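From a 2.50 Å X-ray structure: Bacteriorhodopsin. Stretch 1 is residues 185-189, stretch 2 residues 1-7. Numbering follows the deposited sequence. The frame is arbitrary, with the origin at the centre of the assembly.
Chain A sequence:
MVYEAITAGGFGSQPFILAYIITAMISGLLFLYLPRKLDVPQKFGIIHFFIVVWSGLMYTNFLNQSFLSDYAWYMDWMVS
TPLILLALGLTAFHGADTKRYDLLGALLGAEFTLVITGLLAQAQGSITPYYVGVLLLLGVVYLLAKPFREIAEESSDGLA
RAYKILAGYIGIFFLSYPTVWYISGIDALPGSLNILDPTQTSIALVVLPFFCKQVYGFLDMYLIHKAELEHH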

# COMPACT_ATOMS: atom_id res chain seq x y z
N GLY A 185 -29.70 6.05 3.63
CA GLY A 185 -30.10 6.80 4.81
C GLY A 185 -29.41 6.31 6.06
O GLY A 185 -29.92 6.48 7.17
N ILE A 186 -28.25 5.69 5.89
CA ILE A 186 -27.35 5.42 7.00
C ILE A 186 -26.76 6.72 7.53
O ILE A 186 -26.14 7.48 6.79
CB ILE A 186 -26.20 4.48 6.58
CG1 ILE A 186 -26.72 3.05 6.43
CG2 ILE A 186 -25.08 4.52 7.61
CD1 ILE A 186 -25.78 2.14 5.67
N ASP A 187 -27.03 7.02 8.80
CA ASP A 187 -26.81 8.35 9.34
C ASP A 187 -25.35 8.76 9.18
O ASP A 187 -25.04 9.94 8.98
CB ASP A 187 -27.19 8.39 10.82
CG ASP A 187 -28.56 7.78 11.08
OD1 ASP A 187 -28.74 6.59 10.77
OD2 ASP A 187 -29.41 8.47 11.67
N ALA A 188 -24.46 7.77 9.17
CA ALA A 188 -23.03 8.03 9.23
C ALA A 188 -22.55 8.75 7.98
O ALA A 188 -21.64 9.58 8.04
CB ALA A 188 -22.27 6.73 9.42
N LEU A 189 -23.09 8.36 6.83
CA LEU A 189 -22.63 8.91 5.55
C LEU A 189 -23.55 10.03 5.06
O LEU A 189 -24.77 9.92 5.14
CB LEU A 189 -22.52 7.81 4.49
CG LEU A 189 -23.69 6.85 4.33
CD1 LEU A 189 -24.61 7.30 3.21
CD2 LEU A 189 -23.18 5.44 4.06
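Stretch 2 (1-7) MVYEAIT

The centre of the contact is apolar, formed where the side chains of Ile186 and Ala188 meet those of Met1 and Val2. Ile186 CG2 lies 4.0 Å from Val2 CG2 and, at the same distance of 4.0 Å, from Met1 SD, so that one methyl group touches both residues. Ala188 repeats the pattern: its CB is 3.8 Å from Val2 CG2 and 3.9 Å from Met1 SD. Ile186 and Ala188 both direct their CA-to-CB bonds toward stretch 2, whereas that of Val2 runs sideways; with chi1 in the t well, Val2 still brings CG2 within van der Waals range of both partners.

The pairing sits on a turn in stretch 1. Residues Ile186 to Leu189 form a type I beta turn, closed by a hydrogen bond from Leu189 N to Ile186 O of 3.2 Å, and the turn presents Ile186 and Ala188 to the same neighbours. Most of stretch 2 is helical. Its first turns are held by backbone hydrogen bonds from Ala5 N to Met1 O (3.0 Å), Ile6 N to Val2 O (3.0 Å) and Thr7 N to Tyr3 O (2.9 Å), and Thr7 OG1 adds a side-chain bond to Tyr3 O at 2.7 Å. The beginning of stretch 2 lies nearest the turn, with Ala188 CA and Met1 CA 6.2 Å apart, and from there the helix runs away from Ala188.

One helical turn beyond Val2, Ile6 extends the apolar surface. Its CA-to-CB bond points sideways, but the end of the side chain comes nearer, and Ile6 CG1 approaches Ile186 CD1 at 4.5 Å, a looser contact than those at the centre. Ile186, with chi1 m and chi2 t, thus reaches along the helix from Val2 to Ile6. Tyr3, Glu4 and Thr7 remain out of reach of the turn.

Toward the edge, Met1 folds over the turn with chi1, chi2 and chi3 all in the p well. Its sulfur also lies against the backbone, Met1 SD being 3.7 Å from Ala188 N. The methyl group continues to the exposed Asp187, where Met1 CE is 3.2 Å from Asp187 OD1. This is a close approach of a methyl group to a carboxylate oxygen, and it marks the polar margin of the contact. No hydrogen bond joins the two stretches, which together bury 272 Å²; the helix start rests on the turn through side-chain packing, and the hydrogen bonds described above serve each segment internally.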

# COMPACT_ATOMS: atom_id res chain seq x y z
N MET A 1 -21.57 4.37 12.91
CA MET A 1 -22.67 3.49 13.41
C MET A 1 -23.17 2.56 12.31
O MET A 1 -24.24 1.96 12.42
CB MET A 1 -23.84 4.35 13.92
CG MET A 1 -24.17 5.54 13.03
SD MET A 1 -25.09 5.07 11.55
CE MET A 1 -26.68 4.64 12.26
N VAL A 2 -22.35 2.38 11.27
CA VAL A 2 -22.77 1.66 10.08
C VAL A 2 -23.10 0.21 10.41
O VAL A 2 -24.17 -0.29 10.06
CB VAL A 2 -21.69 1.69 8.98
CG1 VAL A 2 -22.07 0.76 7.84
CG2 VAL A 2 -21.48 3.11 8.48
N TYR A 3 -22.18 -0.47 11.09
CA TYR A 3 -22.39 -1.85 11.50
C TYR A 3 -23.70 -1.97 12.29
O TYR A 3 -24.52 -2.85 12.00
CB TYR A 3 -21.22 -2.35 12.35
CG TYR A 3 -21.41 -3.75 12.88
CD1 TYR A 3 -22.09 -3.98 14.08
CD2 TYR A 3 -21.04 -4.85 12.12
CE1 TYR A 3 -22.34 -5.26 14.52
CE2 TYR A 3 -21.29 -6.14 12.56
CZ TYR A 3 -21.94 -6.34 13.76
OH TYR A 3 -22.17 -7.62 14.21
N GLU A 4 -23.88 -1.09 13.26
CA GLU A 4 -25.00 -1.20 14.19
C GLU A 4 -26.32 -1.06 13.45
O GLU A 4 -27.30 -1.75 13.77
CB GLU A 4 -24.89 -0.13 15.28
CG GLU A 4 -24.17 -0.58 16.53
N ALA A 5 -26.38 -0.11 12.53
CA ALA A 5 -27.60 0.14 11.76
C ALA A 5 -27.93 -1.06 10.88
O ALA A 5 -29.09 -1.45 10.76
CB ALA A 5 -27.43 1.38 10.90
N ILE A 6 -26.91 -1.61 10.23
CA ILE A 6 -27.10 -2.69 9.28
C ILE A 6 -27.56 -3.96 9.99
O ILE A 6 -28.44 -4.67 9.50
CB ILE A 6 -25.80 -3.00 8.51
CG1 ILE A 6 -25.56 -1.95 7.43
CG2 ILE A 6 -25.87 -4.39 7.89
CD1 ILE A 6 -24.28 -2.15 6.65
N THR A 7 -26.93 -4.26 11.11
CA THR A 7 -27.13 -5.54 11.78
C THR A 7 -28.24 -5.44 12.82
O THR A 7 -28.64 -6.44 13.41
CB THR A 7 -25.84 -6.02 12.48
OG1 THR A 7 -25.38 -5.00 13.38
CG2 THR A 7 -24.76 -6.32 11.46